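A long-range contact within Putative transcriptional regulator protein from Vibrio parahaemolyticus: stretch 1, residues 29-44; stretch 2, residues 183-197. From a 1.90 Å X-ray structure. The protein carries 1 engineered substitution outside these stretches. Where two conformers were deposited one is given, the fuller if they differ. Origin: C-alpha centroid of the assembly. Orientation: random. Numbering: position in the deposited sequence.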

# COMPACT_ATOMS: atom_id res chain seq x y z
N GLU A 29 1.79 -7.80 -1.76
CA GLU A 29 3.24 -7.66 -1.93
C GLU A 29 3.93 -8.28 -0.75
O GLU A 29 4.96 -8.92 -0.93
CB GLU A 29 3.59 -6.16 -2.00
CG GLU A 29 3.13 -5.60 -3.39
CD GLU A 29 3.35 -4.06 -3.61
OE1 GLU A 29 3.96 -3.42 -2.78
OE2 GLU A 29 2.86 -3.56 -4.64
N ILE A 30 3.42 -8.06 0.48
CA ILE A 30 4.11 -8.62 1.65
C ILE A 30 3.97 -10.14 1.63
O ILE A 30 4.93 -10.86 1.80
CB ILE A 30 3.54 -8.04 3.02
CG1 ILE A 30 3.85 -6.53 3.13
CG2 ILE A 30 4.12 -8.83 4.31
CD1 ILE A 30 3.03 -5.80 4.19
N LEU A 31 2.74 -10.64 1.51
CA LEU A 31 2.57 -12.09 1.45
C LEU A 31 3.41 -12.80 0.38
O LEU A 31 4.03 -13.87 0.68
CB LEU A 31 1.08 -12.46 1.33
CG LEU A 31 0.26 -12.02 2.58
CD1 LEU A 31 -1.21 -12.37 2.30
CD2 LEU A 31 0.76 -12.57 3.98
N GLU A 32 3.42 -12.30 -0.87
CA GLU A 32 4.24 -12.96 -1.92
C GLU A 32 5.76 -12.87 -1.66
O GLU A 32 6.52 -13.85 -1.90
CB GLU A 32 3.94 -12.43 -3.33
CG GLU A 32 2.50 -12.79 -3.72
CD GLU A 32 2.25 -12.64 -5.20
OE1 GLU A 32 3.16 -12.16 -5.92
OE2 GLU A 32 1.13 -13.01 -5.65
N THR A 33 6.20 -11.71 -1.18
CA THR A 33 7.60 -11.56 -0.77
C THR A 33 8.03 -12.61 0.25
O THR A 33 9.08 -13.20 0.14
CB THR A 33 7.91 -10.08 -0.31
OG1 THR A 33 7.57 -9.19 -1.40
CG2 THR A 33 9.41 -9.90 0.09
N ALA A 34 7.19 -12.83 1.26
CA ALA A 34 7.46 -13.85 2.30
C ALA A 34 7.46 -15.27 1.70
O ALA A 34 8.30 -16.11 2.05
CB ALA A 34 6.41 -13.75 3.36
N ALA A 35 6.53 -15.53 0.79
CA ALA A 35 6.52 -16.83 0.10
C ALA A 35 7.86 -17.04 -0.66
O ALA A 35 8.43 -18.17 -0.70
CB ALA A 35 5.32 -16.91 -0.86
N GLU A 36 8.41 -15.97 -1.25
CA GLU A 36 9.73 -16.05 -1.88
C GLU A 36 10.82 -16.29 -0.82
O GLU A 36 11.69 -17.17 -1.00
CB GLU A 36 10.09 -14.81 -2.71
CG GLU A 36 11.56 -14.85 -3.22
CD GLU A 36 12.05 -13.54 -3.84
OE1 GLU A 36 11.34 -12.50 -3.68
OE2 GLU A 36 13.15 -13.54 -4.45
N PHE A 37 10.77 -15.62 0.32
CA PHE A 37 11.74 -15.93 1.37
C PHE A 37 11.65 -17.39 1.84
O PHE A 37 12.68 -17.97 2.25
CB PHE A 37 11.54 -15.14 2.66
CG PHE A 37 11.74 -13.65 2.54
CD1 PHE A 37 12.65 -13.11 1.65
CD2 PHE A 37 11.03 -12.80 3.37
CE1 PHE A 37 12.81 -11.73 1.58
CE2 PHE A 37 11.19 -11.43 3.30
CZ PHE A 37 12.08 -10.89 2.39
N ALA A 38 10.44 -17.95 1.84
CA ALA A 38 10.22 -19.33 2.26
C ALA A 38 10.57 -20.32 1.15
O ALA A 38 10.48 -21.51 1.35
CB ALA A 38 8.74 -19.54 2.69
N GLU A 39 10.92 -19.81 -0.02
CA GLU A 39 11.11 -20.60 -1.23
C GLU A 39 9.94 -21.54 -1.48
O GLU A 39 10.09 -22.73 -1.88
CB GLU A 39 12.44 -21.35 -1.20
CG GLU A 39 13.63 -20.45 -1.03
CD GLU A 39 14.94 -21.25 -0.91
OE1 GLU A 39 15.62 -21.36 -1.92
OE2 GLU A 39 15.25 -21.84 0.16
N PHE A 40 8.74 -20.99 -1.29
CA PHE A 40 7.52 -21.76 -1.47
C PHE A 40 6.97 -21.53 -2.86
O PHE A 40 6.72 -20.40 -3.26
CB PHE A 40 6.50 -21.32 -0.46
CG PHE A 40 5.22 -22.08 -0.55
CD1 PHE A 40 5.19 -23.44 -0.18
CD2 PHE A 40 4.06 -21.45 -0.92
CE1 PHE A 40 3.97 -24.16 -0.23
CE2 PHE A 40 2.82 -22.15 -0.98
CZ PHE A 40 2.79 -23.50 -0.65
N GLN A 41 6.68 -22.62 -3.56
CA GLN A 41 6.38 -22.54 -4.96
C GLN A 41 4.87 -22.57 -5.30
O GLN A 41 4.49 -22.30 -6.43
CB GLN A 41 7.06 -23.71 -5.68
CG GLN A 41 7.71 -23.32 -6.95
CD GLN A 41 8.92 -22.41 -6.72
OE1 GLN A 41 9.45 -21.83 -7.68
NE2 GLN A 41 9.36 -22.28 -5.47
N GLY A 42 4.02 -22.94 -4.36
CA GLY A 42 2.61 -23.08 -4.72
C GLY A 42 1.67 -22.01 -4.19
O GLY A 42 0.51 -22.29 -3.80
N PHE A 43 2.17 -20.78 -4.15
CA PHE A 43 1.44 -19.70 -3.51
C PHE A 43 0.74 -18.94 -4.64
O PHE A 43 1.41 -18.51 -5.59
CB PHE A 43 2.42 -18.79 -2.76
CG PHE A 43 1.74 -17.82 -1.80
CD1 PHE A 43 1.21 -18.27 -0.59
CD2 PHE A 43 1.66 -16.48 -2.10
CE1 PHE A 43 0.59 -17.38 0.32
CE2 PHE A 43 1.06 -15.58 -1.20
CZ PHE A 43 0.50 -16.04 0.00
N MET A 44 -0.59 -18.84 -4.57
CA MET A 44 -1.35 -18.15 -5.61
C MET A 44 -2.26 -17.10 -5.03
O MET A 44 -3.02 -17.37 -4.07
CB MET A 44 -2.11 -19.08 -6.57
CG MET A 44 -2.43 -20.50 -6.11
SD MET A 44 -2.92 -21.63 -7.51
CE MET A 44 -1.97 -20.80 -8.80
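Stretch 2, residues 183-197: YFGKHTRNLGNQFLS

Helices that cross at an angle are often held by aromatic side chains packed round the crossing, and the packing of residues 183-197 on residues 29-44 illustrates the principle well. At the apolar centre, the backbones come nearest at Ala-34 and Gly-192, whose CA atoms are 5.8 Å apart, and at Ala-38 and Thr-188, whose CA atoms are separated by the same 5.8 Å. The axes of helix 29-37 and helix 186-195 approach to 9.1 Å. The N-to-C directions make an angle of 128°, so the second helix runs obliquely back across the first, and ascending one sequence means descending the other. Thr-188 fits its methyl group against the first helix, CG2 lying 3.2 Å from Ala-34 O and 4.1 Å from Ala-34 CB.

Beside these backbone approaches, Phe-37 acts as a knob in a hole formed by Thr-188, Leu-191, Gly-192 and Phe-195. Its chi1 is in the m well. Phe-37 CD2 lies 3.5 Å from Leu-191 CB, Phe-37 CE2 3.6 Å from Gly-192 N, and Phe-37 CZ 3.9 Å from Phe-195 CB, the last at the edge of the Phe-37 ring. The ring thus lies close to the backbone at Gly-192.

Towards the N-terminal end of the first stretch and the C-terminal part of the second helix, the packing continues through Phe-195, in the t rotamer. Thr-33 CG2 stands over the face of its ring, 4.0 Å from the ring centroid and only 4° off the normal, a CH-pi contact of nearly ideal alignment. The hydroxyl of Thr-33 is turned to its own helix, where OG1 donates a hydrogen bond to Glu-29 O at 2.7 Å. Farther along, Ile-30 CD1 meets Leu-196 CD2 at 4.0 Å. A Schellman motif then turns the chain at Ser-197.

In the other direction, Phe-184, which precedes the second helix, covers the place where the first helix gives way to loop. The intervening Gly-185 takes the N-cap position with a positive phi. Ala-38 CB approaches Phe-184 CD1 to 3.6 Å, and Ala-35 CB lies 4.0 Å from Phe-184 CZ. A Schellman motif at Glu-39 ends the first helix and leads the chain on to Phe-40 and Phe-43. Both bring atoms to the edge of the Phe-184 ring: Phe-40 CG is 3.6 Å from Phe-184 CE1, and Phe-43 CD1 is 4.0 Å from Phe-184 CZ. The two ring pairs are oblique, with planes at 58° and 59°.

The polar edge is slight. No direct hydrogen bond joins the stretches; instead one water donates to Phe-37 O at 2.7 Å and bonds to Thr-188 OG1, also at 2.7 Å. Thr-188 thus serves both environments, its methyl against the first helix and its hydroxyl at the water. The contact buries 629 Å², both sides summed.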

# COMPACT_ATOMS: atom_id res chain seq x y z
N TYR A 183 1.97 -20.05 8.26
CA TYR A 183 2.18 -20.93 7.09
C TYR A 183 3.61 -21.29 6.82
O TYR A 183 3.86 -22.39 6.30
CB TYR A 183 1.59 -20.28 5.84
CG TYR A 183 0.08 -20.29 5.87
CD1 TYR A 183 -0.62 -21.46 5.57
CD2 TYR A 183 -0.63 -19.16 6.20
CE1 TYR A 183 -2.01 -21.48 5.59
CE2 TYR A 183 -2.04 -19.16 6.23
CZ TYR A 183 -2.72 -20.34 5.93
OH TYR A 183 -4.11 -20.38 5.94
N PHE A 184 4.53 -20.36 7.12
CA PHE A 184 5.91 -20.48 6.69
C PHE A 184 6.92 -20.59 7.86
O PHE A 184 8.08 -20.94 7.64
CB PHE A 184 6.31 -19.31 5.76
CG PHE A 184 5.47 -19.20 4.54
CD1 PHE A 184 5.39 -20.27 3.64
CD2 PHE A 184 4.77 -18.04 4.26
CE1 PHE A 184 4.61 -20.18 2.50
CE2 PHE A 184 3.99 -17.95 3.10
CZ PHE A 184 3.91 -19.02 2.22
N GLY A 185 6.50 -20.26 9.07
CA GLY A 185 7.38 -20.41 10.21
C GLY A 185 8.11 -19.15 10.65
O GLY A 185 8.01 -18.07 10.02
N LYS A 186 8.89 -19.29 11.71
CA LYS A 186 9.47 -18.14 12.38
C LYS A 186 10.50 -17.36 11.58
O LYS A 186 10.50 -16.11 11.55
CB LYS A 186 10.10 -18.53 13.73
CG LYS A 186 9.14 -18.39 14.90
CD LYS A 186 9.85 -18.58 16.28
CE LYS A 186 10.07 -20.10 16.59
NZ LYS A 186 8.79 -20.76 17.02
N HIS A 187 11.40 -18.09 10.94
CA HIS A 187 12.48 -17.43 10.23
C HIS A 187 11.91 -16.59 9.10
O HIS A 187 12.34 -15.46 8.86
CB HIS A 187 13.46 -18.51 9.66
CG HIS A 187 14.56 -18.88 10.60
ND1 HIS A 187 15.17 -17.96 11.43
CD2 HIS A 187 15.13 -20.08 10.88
CE1 HIS A 187 16.07 -18.57 12.18
NE2 HIS A 187 16.09 -19.85 11.84
N THR A 188 10.98 -17.18 8.34
CA THR A 188 10.27 -16.43 7.26
C THR A 188 9.56 -15.18 7.80
O THR A 188 9.65 -14.08 7.22
CB THR A 188 9.31 -17.36 6.50
OG1 THR A 188 10.03 -18.52 6.03
CG2 THR A 188 8.63 -16.68 5.23
N ARG A 189 8.88 -15.32 8.94
CA ARG A 189 8.27 -14.18 9.58
C ARG A 189 9.35 -13.17 9.93
O ARG A 189 9.17 -11.95 9.74
CB ARG A 189 7.49 -14.60 10.83
CG ARG A 189 6.81 -13.41 11.53
CD ARG A 189 7.14 -13.35 13.06
NE ARG A 189 6.47 -12.20 13.69
CZ ARG A 189 5.19 -12.17 14.10
NH1 ARG A 189 4.41 -13.23 14.03
NH2 ARG A 189 4.68 -11.06 14.63
N ASN A 190 10.46 -13.63 10.46
CA ASN A 190 11.49 -12.66 10.93
C ASN A 190 12.10 -11.97 9.72
O ASN A 190 12.38 -10.79 9.79
CB ASN A 190 12.61 -13.33 11.77
CG ASN A 190 12.13 -13.81 13.13
OD1 ASN A 190 11.03 -13.44 13.57
ND2 ASN A 190 12.90 -14.69 13.76
N LEU A 191 12.28 -12.70 8.61
CA LEU A 191 12.79 -12.10 7.36
C LEU A 191 11.80 -11.06 6.86
O LEU A 191 12.18 -9.95 6.46
CB LEU A 191 13.05 -13.16 6.26
CG LEU A 191 14.36 -13.98 6.46
CD1 LEU A 191 14.27 -15.36 5.89
CD2 LEU A 191 15.60 -13.21 5.92
N GLY A 192 10.50 -11.43 6.88
CA GLY A 192 9.39 -10.49 6.62
C GLY A 192 9.46 -9.23 7.48
O GLY A 192 9.43 -8.11 6.97
N ASN A 193 9.60 -9.42 8.77
CA ASN A 193 9.75 -8.32 9.70
C ASN A 193 10.96 -7.41 9.39
O ASN A 193 10.91 -6.18 9.58
CB ASN A 193 9.82 -8.91 11.10
CG ASN A 193 9.79 -7.85 12.20
OD1 ASN A 193 8.79 -7.16 12.40
ND2 ASN A 193 10.90 -7.76 12.95
N GLN A 194 12.06 -8.01 8.94
CA GLN A 194 13.26 -7.27 8.64
C GLN A 194 13.02 -6.49 7.32
O GLN A 194 13.38 -5.31 7.21
CB GLN A 194 14.48 -8.23 8.49
CG GLN A 194 15.83 -7.53 8.67
CD GLN A 194 16.09 -7.15 10.11
OE1 GLN A 194 15.87 -7.94 11.01
NE2 GLN A 194 16.55 -5.93 10.32
N PHE A 195 12.41 -7.17 6.34
CA PHE A 195 12.03 -6.54 5.05
C PHE A 195 11.20 -5.29 5.31
O PHE A 195 11.35 -4.27 4.65
CB PHE A 195 11.25 -7.55 4.16
CG PHE A 195 10.47 -6.92 3.00
CD1 PHE A 195 11.12 -6.40 1.87
CD2 PHE A 195 9.07 -6.90 3.01
CE1 PHE A 195 10.34 -5.83 0.80
CE2 PHE A 195 8.33 -6.38 1.96
CZ PHE A 195 8.93 -5.85 0.87
N LEU A 196 10.32 -5.37 6.29
CA LEU A 196 9.39 -4.28 6.59
C LEU A 196 10.06 -3.19 7.43
O LEU A 196 9.47 -2.15 7.65
CB LEU A 196 8.11 -4.78 7.31
CG LEU A 196 7.15 -5.59 6.45
CD1 LEU A 196 5.94 -6.17 7.25
CD2 LEU A 196 6.62 -4.64 5.39
N SER A 197 11.30 -3.43 7.86
CA SER A 197 11.99 -2.47 8.71
C SER A 197 11.04 -1.93 9.82
O SER A 197 10.88 -0.72 9.99
CB SER A 197 12.52 -1.33 7.85
OG SER A 197 13.55 -1.83 7.00
O HOH W 1 12.51 -18.13 4.99